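Local coordinates for protein putative GntR-family transcriptional regulator (Bordetella bronchiseptica RB50, PDB 3CNV) that probably senses a small effector molecule through its UTRA ligand-binding domain and so regulates transcription, as in other GntR-family repressors and activators, at residues C[2-6]-C[100-104]; C[59-63]-C[116-120]. Numbering follows the deposited sequence.

Contact 1. Residues C[2-6]-C[100-104]; sequences RYRFL and MVRAD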
loop_
_atom_site.group_PDB
_atom_site.type_symbol
_atom_site.label_atom_id
_atom_site.label_comp_id
_atom_site.label_asym_id
_atom_site.label_seq_id
_atom_site.Cartn_x
_atom_site.Cartn_y
_atom_site.Cartn_z
ATOM N N ARG C 2 11.528 -5.820 -13.333
ATOM C CA ARG C 2 12.807 -5.580 -12.689
ATOM C C ARG C 2 12.794 -5.692 -11.165
ATOM O O ARG C 2 13.677 -6.319 -10.585
ATOM C CB ARG C 2 13.344 -4.199 -13.171
ATOM C CG ARG C 2 14.674 -3.832 -12.595
ATOM C CD ARG C 2 15.795 -4.827 -13.002
ATOM N NE ARG C 2 17.072 -4.479 -12.379
ATOM C CZ ARG C 2 17.356 -4.849 -11.136
ATOM N NH1 ARG C 2 16.443 -5.546 -10.481
ATOM N NH2 ARG C 2 18.503 -4.532 -10.542
ATOM N N TYR C 3 11.787 -5.077 -10.505
ATOM C CA TYR C 3 11.778 -4.983 -9.033
ATOM C C TYR C 3 10.532 -5.584 -8.412
ATOM O O TYR C 3 9.444 -5.569 -9.024
ATOM C CB TYR C 3 11.867 -3.543 -8.522
ATOM C CG TYR C 3 13.024 -2.696 -9.033
ATOM C CD1 TYR C 3 14.281 -3.181 -9.062
ATOM C CD2 TYR C 3 12.839 -1.401 -9.381
ATOM C CE1 TYR C 3 15.360 -2.457 -9.513
ATOM C CE2 TYR C 3 13.936 -0.599 -9.837
ATOM C CZ TYR C 3 15.204 -1.162 -9.891
ATOM O OH TYR C 3 16.345 -0.489 -10.297
ATOM N N ARG C 4 10.747 -6.151 -7.234
ATOM C CA ARG C 4 9.716 -6.704 -6.422
ATOM C C ARG C 4 9.333 -5.688 -5.351
ATOM O O ARG C 4 8.097 -5.345 -5.163
ATOM C CB ARG C 4 10.160 -8.057 -5.804
ATOM C CG ARG C 4 9.148 -8.648 -4.861
ATOM C CD ARG C 4 8.005 -9.099 -5.625
ATOM N NE ARG C 4 6.846 -9.541 -4.830
ATOM C CZ ARG C 4 5.899 -8.731 -4.383
ATOM N NH1 ARG C 4 5.896 -7.432 -4.654
ATOM N NH2 ARG C 4 4.914 -9.231 -3.684
ATOM N N PHE C 5 10.323 -5.222 -4.612
ATOM C CA PHE C 5 10.000 -4.364 -3.452
ATOM C C PHE C 5 10.708 -3.061 -3.389
ATOM O O PHE C 5 10.323 -2.169 -2.641
ATOM C CB PHE C 5 10.270 -5.057 -2.134
ATOM C CG PHE C 5 9.351 -6.192 -1.839
ATOM C CD1 PHE C 5 7.988 -6.007 -1.827
ATOM C CD2 PHE C 5 9.859 -7.432 -1.473
ATOM C CE1 PHE C 5 7.164 -7.006 -1.519
ATOM C CE2 PHE C 5 8.966 -8.487 -1.112
ATOM C CZ PHE C 5 7.645 -8.278 -1.186
ATOM N N LEU C 6 11.738 -2.938 -4.201
ATOM C CA LEU C 6 12.625 -1.757 -4.156
ATOM C C LEU C 6 11.863 -0.499 -4.475
ATOM O O LEU C 6 11.271 -0.434 -5.538
ATOM C CB LEU C 6 13.799 -1.964 -5.162
ATOM C CG LEU C 6 14.883 -0.864 -5.117
ATOM C CD1 LEU C 6 15.604 -0.927 -3.800
ATOM C CD2 LEU C 6 15.871 -0.988 -6.257
HETATM N N MSE C 100 7.504 -13.961 -3.110
HETATM C CA MSE C 100 7.039 -13.101 -2.007
HETATM C C MSE C 100 5.707 -12.403 -2.354
HETATM O O MSE C 100 5.532 -11.727 -3.413
HETATM C CB MSE C 100 8.093 -12.078 -1.667
HETATM C CG MSE C 100 9.507 -12.582 -1.552
HETATM SE SE MSE C 100 9.653 -13.973 -0.179
HETATM C CE MSE C 100 11.639 -14.255 -0.368
ATOM N N VAL C 101 4.758 -12.531 -1.442
ATOM C CA VAL C 101 3.465 -11.912 -1.578
ATOM C C VAL C 101 3.335 -10.619 -0.793
ATOM O O VAL C 101 2.550 -9.740 -1.153
ATOM C CB VAL C 101 2.330 -12.930 -1.150
ATOM C CG1 VAL C 101 2.506 -14.206 -1.910
ATOM C CG2 VAL C 101 2.404 -13.212 0.309
ATOM N N ARG C 102 4.136 -10.479 0.256
ATOM C CA ARG C 102 4.109 -9.310 1.118
ATOM C C ARG C 102 5.457 -9.057 1.706
ATOM O O ARG C 102 6.212 -9.990 1.977
ATOM C CB ARG C 102 3.138 -9.552 2.359
ATOM C CG ARG C 102 2.829 -8.260 3.140
ATOM C CD ARG C 102 1.908 -8.524 4.374
ATOM N NE ARG C 102 2.587 -8.822 5.643
ATOM C CZ ARG C 102 2.523 -10.015 6.212
ATOM N NH1 ARG C 102 1.836 -10.970 5.618
ATOM N NH2 ARG C 102 3.094 -10.264 7.376
ATOM N N ALA C 103 5.671 -7.818 2.076
ATOM C CA ALA C 103 6.845 -7.415 2.890
ATOM C C ALA C 103 6.446 -6.435 3.988
ATOM O O ALA C 103 5.637 -5.530 3.768
ATOM C CB ALA C 103 7.968 -6.827 2.079
ATOM N N ASP C 104 6.959 -6.627 5.198
ATOM C CA ASP C 104 6.669 -5.695 6.292
ATOM C C ASP C 104 8.030 -4.996 6.550
ATOM O O ASP C 104 9.052 -5.651 6.675
ATOM C CB ASP C 104 6.207 -6.381 7.547
ATOM C CG ASP C 104 4.814 -7.031 7.429
ATOM O OD1 ASP C 104 3.969 -6.603 6.558
ATOM O OD2 ASP C 104 4.561 -7.976 8.258
#

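Contact 2. Residues C[59-63]-C[116-120]; sequences MPTVI and IAPLL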
loop_
_atom_site.group_PDB
_atom_site.type_symbol
_atom_site.label_atom_id
_atom_site.label_comp_id
_atom_site.label_asym_id
_atom_site.label_seq_id
_atom_site.Cartn_x
_atom_site.Cartn_y
_atom_site.Cartn_z
HETATM N N MSE C 59 27.003 4.833 -9.189
HETATM C CA MSE C 59 27.325 5.240 -7.840
HETATM C C MSE C 59 26.671 4.304 -6.862
HETATM O O MSE C 59 25.540 3.945 -7.054
HETATM C CB MSE C 59 26.832 6.657 -7.605
HETATM C CG MSE C 59 27.281 7.623 -8.686
HETATM SE SE MSE C 59 26.455 9.338 -8.392
HETATM C CE MSE C 59 27.513 9.810 -6.858
ATOM N N PRO C 60 27.415 3.858 -5.836
ATOM C CA PRO C 60 26.792 2.979 -4.833
ATOM C C PRO C 60 25.724 3.706 -4.103
ATOM O O PRO C 60 25.898 4.844 -3.663
ATOM C CB PRO C 60 27.918 2.653 -3.845
ATOM C CG PRO C 60 29.149 3.122 -4.403
ATOM C CD PRO C 60 28.841 4.108 -5.570
ATOM N N THR C 61 24.630 3.014 -3.901
ATOM C CA THR C 61 23.419 3.612 -3.376
ATOM C C THR C 61 22.802 2.820 -2.215
ATOM O O THR C 61 22.286 3.421 -1.264
ATOM C CB THR C 61 22.434 3.777 -4.588
ATOM O OG1 THR C 61 23.016 4.741 -5.479
ATOM C CG2 THR C 61 21.048 4.278 -4.195
ATOM N N VAL C 62 22.957 1.498 -2.271
ATOM C CA VAL C 62 22.423 0.581 -1.241
ATOM C C VAL C 62 23.434 -0.472 -0.827
ATOM O O VAL C 62 24.105 -1.075 -1.659
ATOM C CB VAL C 62 21.060 -0.111 -1.750
ATOM C CG1 VAL C 62 20.381 -0.894 -0.666
ATOM C CG2 VAL C 62 20.085 0.932 -2.310
ATOM N N ILE C 63 23.492 -0.718 0.475
ATOM C CA ILE C 63 24.114 -1.913 1.008
ATOM C C ILE C 63 23.024 -2.729 1.708
ATOM O O ILE C 63 22.332 -2.255 2.635
ATOM C CB ILE C 63 25.333 -1.668 1.973
ATOM C CG1 ILE C 63 26.386 -0.796 1.337
ATOM C CG2 ILE C 63 25.931 -3.026 2.506
ATOM C CD1 ILE C 63 27.253 -1.461 0.246
ATOM N N ILE C 116 30.140 0.687 6.996
ATOM C CA ILE C 116 29.272 0.967 5.843
ATOM C C ILE C 116 29.719 2.159 5.012
ATOM O O ILE C 116 29.666 2.130 3.780
ATOM C CB ILE C 116 27.817 1.133 6.271
ATOM C CG1 ILE C 116 27.322 -0.193 6.860
ATOM C CG2 ILE C 116 26.857 1.572 5.080
ATOM C CD1 ILE C 116 27.327 -1.314 5.883
ATOM N N ALA C 117 30.218 3.181 5.681
ATOM C CA ALA C 117 30.504 4.440 5.017
ATOM C C ALA C 117 31.348 4.254 3.720
ATOM O O ALA C 117 30.919 4.688 2.654
ATOM C CB ALA C 117 31.134 5.421 5.975
ATOM N N PRO C 118 32.504 3.547 3.786
ATOM C CA PRO C 118 33.318 3.442 2.566
ATOM C C PRO C 118 32.659 2.593 1.465
ATOM O O PRO C 118 32.980 2.716 0.304
ATOM C CB PRO C 118 34.616 2.789 3.048
ATOM C CG PRO C 118 34.279 2.111 4.344
ATOM C CD PRO C 118 33.086 2.814 4.933
ATOM N N LEU C 119 31.698 1.762 1.827
ATOM C CA LEU C 119 31.026 0.965 0.810
ATOM C C LEU C 119 30.001 1.810 0.008
ATOM O O LEU C 119 29.528 1.395 -1.061
ATOM C CB LEU C 119 30.370 -0.254 1.446
ATOM C CG LEU C 119 31.300 -1.179 2.218
ATOM C CD1 LEU C 119 30.469 -2.276 2.907
ATOM C CD2 LEU C 119 32.376 -1.767 1.257
ATOM N N LEU C 120 29.634 2.964 0.558
ATOM C CA LEU C 120 28.689 3.903 -0.083
ATOM C C LEU C 120 29.348 5.175 -0.559
ATOM O O LEU C 120 28.725 6.054 -1.171
ATOM C CB LEU C 120 27.506 4.211 0.843
ATOM C CG LEU C 120 26.520 3.033 1.021
ATOM C CD1 LEU C 120 25.407 3.397 2.021
ATOM C CD2 LEU C 120 25.856 2.569 -0.331
HETATM O O HOH W 1 27.577 6.751 -3.578
#

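Contact 1. Residues C[2-6]-C[100-104]
A single backbone carbonyl here receives two hydrogen bonds from one arginine. Arg4 reaches across with NE 2.9 Å and NH2 2.6 Å from Met100 O, and the oxygen lies near the plane of the guanidinium, at its edge, so both N-H groups can converge on it. A main-chain acceptor just ahead of the bulge is thus engaged by a side chain from the N-terminal segment. Beside this polar link, Phe5 supplies the apolar half. The methyl of Ala103 sits over one ring face, its CB 3.6 Å from the ring centroid and 14° off the normal, a CH-pi contact; Phe5 CE2 also approaches Met100 CB at 3.7 Å. Met100, a selenomethionine, begins toward residues 2-6, but its end leads away; the side chain also touches Phe92 and Met143. The alternation of the strand explains the sidedness: Ala103 points toward Phe5, whereas Arg102 points away, forming a salt bridge with Asp104 (Arg102 NE to Asp104 OD1, 2.8 Å) and another with Asp140. Val101 and Arg102 both face Tyr136, a classic beta bulge against strand 127-137. The backbone nitrogens of Arg4 and Phe5 bind a citrate, probably from the crystallisation liquor, while Arg4 NH1 forms a salt bridge with the C-terminal Asn162 of a second subunit. Arg4 and Phe5 bring the N-terminal segment against residues 100-103; Phe5 also meets Tyr89 of helix 88-96 edge-to-face and touches Arg133 and Ser135 of strand 127-137, and the sheet runs on through Ala103 and Asp104 into that second subunit.

Contact 2. Residues C[59-63]-C[116-120]
A short, weakly bonded helical turn packed on a bulged strand forms a buried apolar contact toward the periphery of the UTRA domain. The turn at 117-120 follows strand 102-111 and lies against the start of strand 59-69, where Thr61 and Val62 both face Leu54 as a classic beta bulge. Pro60 and Ile63 point toward the turn, while Thr61 and Val62 point away: the extra residue of the bulge places two side chains three positions apart on the same side. Between them fits Leu120. Its CD2 methyl is 3.8 Å from Ile63 CG1 and 4.1 Å from Pro60 CB, and it rests on the intervening backbone, 3.6 Å from both Thr61 C and Val62 N. Ile63 gathers the other apolar partners, with its CD1 3.6 Å from Leu119 CB and its CG2 4.0 Å from Ile116 CD1. The turn is held by its own backbone, Leu119 N donating to Ile116 O at 2.8 Å and Leu120 N to Ala117 O at 3.0 Å. Gln53, on the adjacent strand 46-56, adds a hydrogen bond to Leu119 O, and Ser113 bonds to the nitrogen of Ile116. At the polar margin a water donates to Pro60 O at 2.5 Å and to Leu120 O at 2.8 Å. Direct contact is mainly apolar, made by leucine and isoleucine side chains and the Pro60 ring, with Leu120 CD2 against the strand backbone; the turn is thus held on the strand largely by apolar burial, and the water bridges two carbonyls that could not bond to each other.

Both contacts bring a non-strand segment against the same antiparallel sheet, but on opposite sides of the chain's centre: their centres are 22 Å apart, and their nearest atoms, about 5 Å apart, do not touch. Sequence ties them together more closely. Strand 102-111 leads from contact 1 into the turn of contact 2, and the paired segments alternate along the chain, so the two connections cross in sequence. Their settings differ. Contact 1 meets other subunits, and its Arg4 side chain is about 4 Å from the bound citrate, which may mark a pocket although it is probably adventitious; contact 2 is touched by no other chain of the assembly and is buried within one subunit.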